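Local coordinates for Thiol:disulfide interchange protein DsbA (Neisseria meningitidis MC58, PDB 3HZ8) that probably oxidises thiols to disulfides in periplasmic proteins through a redox-active cysteine pair set in a thioredoxin-type domain, at residues A[95-99]-A[100-104]; A[140-143]-A[144-147]. The protein carries 1 engineered substitution. All blocks are in the same frame, centred on the assembly; numbering follows the deposited sequence. Where two conformers were deposited one is given.

In the fold
Both contacts are local, each made along a single helix, with centres about 23 Å apart and no touch between them. Both are part surface and part core, with a polar outer side and an apolar inner one. Contact 1 (95-104) lies about 17 Å from the centre of the chain, where helix 88-101 ends; Asp97, Asn101 and Gln102 join on the outer side of the helix, while Phe96, Ala98 and Ile104 pack against neighbouring helices. Contact 2 (140-147) lies about 12 Å from the centre within helix 134-149, and adds a salt bridge and a buried threonine bond. Helix 71-83 touches residues of both. The carboxylate of contact 1 is met by neutral amides, that of contact 2 by an ammonium group.

Contact 1: A[95-99]-A[100-104]; sequences IFDAM and VNQKI
The side chain of Asp97 crosses those of Asn101 and Gln102 at about a right angle and gives each one carboxylate oxygen. Asp97 OD1 accepts from Gln102 NE2 at 2.7 Å, using the lone pair that faces away from OD2. Asn101 ND2 approaches OD2 from above the carboxylate plane, also at 2.7 Å. Both bonds are nearly straight, and each oxygen lies close to the plane of its donor amide; the carboxylate is turned 65° from the Asn101 amide and 54° from that of Gln102. A chi1 of -174° sets CG of Asp97 opposite the backbone N, within reach of partners four and five residues on. Asparagine and glutamine suit this outer side: each offers an N-H, which probably spreads the charge and holds the carboxylate's rotation.

The backbone widens here: Gln102 N bonds to Asp97 O at 2.8 Å, a pi-type turn. Beyond it Lys103 takes a positive phi, and Ile104 N folds back onto Ala98 O at 2.9 Å as the chain leaves the helix. That return carries Ile104 CD1 to within 3.9 Å of Ala98 CB, where the small methyl suits close packing. Val100 CG2 meets the edge of the Phe96 ring, 4.5 Å from CD1.

Trp115 of helix 109-118 touches both Ala98 and Ile104, while Phe96 packs on Cys39 of the redox-active disulfide in helix 37-50 and meets Tyr34 edge-to-face.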
loop_
_atom_site.group_PDB
_atom_site.type_symbol
_atom_site.label_atom_id
_atom_site.label_comp_id
_atom_site.label_asym_id
_atom_site.label_seq_id
_atom_site.Cartn_x
_atom_site.Cartn_y
_atom_site.Cartn_z
ATOM N N ILE A 95 -8.340 4.902 9.745
ATOM C CA ILE A 95 -7.031 5.491 10.053
ATOM C C ILE A 95 -6.754 6.764 9.266
ATOM O O ILE A 95 -6.261 7.746 9.814
ATOM C CB ILE A 95 -5.902 4.464 9.859
ATOM C CG1 ILE A 95 -6.080 3.306 10.844
ATOM C CG2 ILE A 95 -4.526 5.104 10.077
ATOM C CD1 ILE A 95 -5.396 2.034 10.442
ATOM N N PHE A 96 -7.052 6.744 7.967
ATOM C CA PHE A 96 -6.915 7.959 7.182
ATOM C C PHE A 96 -7.774 9.085 7.748
ATOM O O PHE A 96 -7.314 10.211 7.810
ATOM C CB PHE A 96 -7.274 7.745 5.708
ATOM C CG PHE A 96 -6.153 7.179 4.879
ATOM C CD1 PHE A 96 -4.938 7.849 4.745
ATOM C CD2 PHE A 96 -6.328 5.983 4.220
ATOM C CE1 PHE A 96 -3.932 7.313 3.952
ATOM C CE2 PHE A 96 -5.318 5.441 3.437
ATOM C CZ PHE A 96 -4.123 6.108 3.311
ATOM N N ASP A 97 -9.010 8.772 8.151
ATOM C CA ASP A 97 -9.882 9.798 8.743
ATOM C C ASP A 97 -9.252 10.366 10.020
ATOM O O ASP A 97 -9.082 11.576 10.151
ATOM C CB ASP A 97 -11.299 9.285 9.026
ATOM C CG ASP A 97 -12.216 10.400 9.492
ATOM O OD1 ASP A 97 -12.430 10.525 10.714
ATOM O OD2 ASP A 97 -12.670 11.191 8.644
ATOM N N ALA A 98 -8.866 9.479 10.933
ATOM C CA ALA A 98 -8.219 9.887 12.185
ATOM C C ALA A 98 -7.003 10.798 11.981
ATOM O O ALA A 98 -6.864 11.811 12.659
ATOM C CB ALA A 98 -7.828 8.669 12.981
ATOM N N MET A 99 -6.126 10.437 11.040
ATOM C CA MET A 99 -4.907 11.203 10.774
ATOM C C MET A 99 -5.163 12.458 9.948
ATOM O O MET A 99 -4.778 13.549 10.331
ATOM C CB MET A 99 -3.875 10.331 10.048
ATOM C CG MET A 99 -3.233 9.257 10.909
ATOM S SD MET A 99 -1.873 9.872 11.929
ATOM C CE MET A 99 -0.650 10.255 10.680
ATOM N N VAL A 100 -5.807 12.275 8.799
ATOM C CA VAL A 100 -5.994 13.362 7.844
ATOM C C VAL A 100 -7.092 14.334 8.290
ATOM O O VAL A 100 -6.868 15.545 8.323
ATOM C CB VAL A 100 -6.219 12.803 6.413
ATOM C CG1 VAL A 100 -6.722 13.879 5.450
ATOM C CG2 VAL A 100 -4.916 12.180 5.896
ATOM N N ASN A 101 -8.253 13.803 8.669
ATOM C CA ASN A 101 -9.384 14.641 9.085
ATOM C C ASN A 101 -9.369 15.046 10.566
ATOM O O ASN A 101 -9.483 16.230 10.877
ATOM C CB ASN A 101 -10.713 13.991 8.670
ATOM C CG ASN A 101 -10.814 13.787 7.160
ATOM O OD1 ASN A 101 -10.357 14.620 6.381
ATOM N ND2 ASN A 101 -11.412 12.673 6.745
ATOM N N GLN A 102 -9.201 14.076 11.468
ATOM C CA GLN A 102 -9.249 14.339 12.919
ATOM C C GLN A 102 -7.949 14.917 13.509
ATOM O O GLN A 102 -7.959 15.472 14.609
ATOM C CB GLN A 102 -9.658 13.076 13.695
ATOM C CG GLN A 102 -11.012 12.435 13.313
ATOM C CD GLN A 102 -11.230 11.091 14.020
ATOM O OE1 GLN A 102 -11.010 10.980 15.223
ATOM N NE2 GLN A 102 -11.652 10.068 13.274
ATOM N N LYS A 103 -6.834 14.776 12.786
ATOM C CA LYS A 103 -5.514 15.235 13.258
ATOM C C LYS A 103 -5.006 14.531 14.534
ATOM O O LYS A 103 -4.271 15.115 15.332
ATOM C CB LYS A 103 -5.474 16.766 13.423
ATOM C CG LYS A 103 -4.969 17.540 12.212
ATOM C CD LYS A 103 -6.078 17.895 11.230
ATOM C CE LYS A 103 -5.590 18.952 10.251
ATOM N NZ LYS A 103 -6.598 19.326 9.214
ATOM N N ILE A 104 -5.391 13.269 14.711
ATOM C CA ILE A 104 -4.912 12.470 15.838
ATOM C C ILE A 104 -3.461 12.035 15.618
ATOM O O ILE A 104 -3.084 11.639 14.507
ATOM C CB ILE A 104 -5.789 11.223 16.073
ATOM C CG1 ILE A 104 -7.245 11.624 16.304
ATOM C CG2 ILE A 104 -5.291 10.430 17.284
ATOM C CD1 ILE A 104 -8.154 10.456 16.403
#

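Contact 2: A[140-143]-A[144-147]; sequences ADKM and QELT
Lys142 and Glu145 run side by side, pointing the same way from the outer face of the helix, and join in a salt bridge three residues apart. Lys142 NZ lies 2.8 Å from Glu145 OE1, which receives it on its syn lone pair, on the side of OE2. A bend at chi2 (67°) swings the lysine chain along the helix beside Glu145; Lys142 CD also comes within 3.3 Å of Glu145 OE1. A long, flexible chain suits this exposed place.

The aliphatic part of Lys142 has a second neighbour, Leu146, one helical turn on. Their side chains cross obliquely, with Lys142 CE 4.0 Å from Leu146 CD2; the leucine also touches Arg60 and Glu62. Those residues belong to strand 57-63, an edge of the thioredoxin-fold sheet. As in other DsbA proteins, a helical insertion follows this strand, and helix 134-149 leads back from it towards strand 157-160; Met143 touches both strand 57-63 and helix 71-83.

On the buried side Thr147 turns its hydroxyl back on its own helix. OG1 donates to Met143 O at 2.8 Å, and Thr147 N bonds to that oxygen at 3.0 Å from the opposite face of the carbonyl plane. Threonine can be buried here because its hydroxyl finds two partners: besides donating to the carbonyl, OG1 is hydrogen-bonded to Val65 N, tying the helix to the segment just beyond strand 57-63.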
loop_
_atom_site.group_PDB
_atom_site.type_symbol
_atom_site.label_atom_id
_atom_site.label_comp_id
_atom_site.label_asym_id
_atom_site.label_seq_id
_atom_site.Cartn_x
_atom_site.Cartn_y
_atom_site.Cartn_z
ATOM N N ALA A 140 7.473 -3.633 9.692
ATOM C CA ALA A 140 7.814 -2.195 9.638
ATOM C C ALA A 140 9.266 -1.911 9.228
ATOM O O ALA A 140 9.541 -0.968 8.467
ATOM C CB ALA A 140 7.501 -1.519 10.986
ATOM N N ASP A 141 10.197 -2.708 9.762
ATOM C CA ASP A 141 11.606 -2.643 9.395
ATOM C C ASP A 141 11.808 -2.858 7.900
ATOM O O ASP A 141 12.636 -2.205 7.253
ATOM C CB ASP A 141 12.364 -3.729 10.158
ATOM C CG ASP A 141 12.396 -3.482 11.644
ATOM O OD1 ASP A 141 11.981 -2.389 12.076
ATOM O OD2 ASP A 141 12.845 -4.381 12.382
ATOM N N LYS A 142 11.046 -3.811 7.367
ATOM C CA LYS A 142 11.082 -4.118 5.931
ATOM C C LYS A 142 10.549 -2.923 5.119
ATOM O O LYS A 142 11.081 -2.606 4.060
ATOM C CB LYS A 142 10.291 -5.401 5.633
ATOM C CG LYS A 142 10.188 -5.807 4.158
ATOM C CD LYS A 142 11.512 -6.211 3.552
ATOM C CE LYS A 142 11.348 -6.682 2.102
ATOM N NZ LYS A 142 12.680 -6.924 1.490
ATOM N N MET A 143 9.501 -2.262 5.610
ATOM C CA MET A 143 8.992 -1.063 4.923
ATOM C C MET A 143 10.055 0.032 4.839
ATOM O O MET A 143 10.203 0.691 3.803
ATOM C CB MET A 143 7.721 -0.555 5.608
ATOM C CG MET A 143 6.567 -1.537 5.524
ATOM S SD MET A 143 5.103 -0.917 6.364
ATOM C CE MET A 143 4.055 -2.385 6.410
ATOM N N GLN A 144 10.803 0.236 5.920
ATOM C CA GLN A 144 11.882 1.206 5.865
ATOM C C GLN A 144 12.958 0.814 4.860
ATOM O O GLN A 144 13.423 1.658 4.094
ATOM C CB GLN A 144 12.517 1.434 7.240
ATOM C CG GLN A 144 13.538 2.546 7.219
ATOM C CD GLN A 144 14.076 2.891 8.589
ATOM O OE1 GLN A 144 13.528 2.482 9.612
ATOM N NE2 GLN A 144 15.157 3.652 8.611
ATOM N N GLU A 145 13.345 -0.466 4.886
ATOM C CA GLU A 145 14.312 -0.995 3.933
ATOM C C GLU A 145 13.871 -0.781 2.484
ATOM O O GLU A 145 14.668 -0.370 1.668
ATOM C CB GLU A 145 14.586 -2.476 4.216
ATOM C CG GLU A 145 15.648 -3.110 3.310
ATOM C CD GLU A 145 15.050 -3.932 2.172
ATOM O OE1 GLU A 145 14.417 -4.974 2.464
ATOM O OE2 GLU A 145 15.216 -3.540 0.985
ATOM N N LEU A 146 12.608 -1.061 2.171
ATOM C CA LEU A 146 12.104 -0.833 0.813
ATOM C C LEU A 146 12.166 0.640 0.431
ATOM O O LEU A 146 12.565 0.987 -0.678
ATOM C CB LEU A 146 10.670 -1.336 0.662
ATOM C CG LEU A 146 10.462 -2.845 0.786
ATOM C CD1 LEU A 146 8.981 -3.160 0.889
ATOM C CD2 LEU A 146 11.088 -3.583 -0.405
ATOM N N THR A 147 11.749 1.502 1.352
ATOM C CA THR A 147 11.747 2.946 1.115
ATOM C C THR A 147 13.135 3.429 0.688
ATOM O O THR A 147 13.274 4.164 -0.294
ATOM C CB THR A 147 11.265 3.717 2.381
ATOM O OG1 THR A 147 9.953 3.278 2.751
ATOM C CG2 THR A 147 11.237 5.238 2.126
#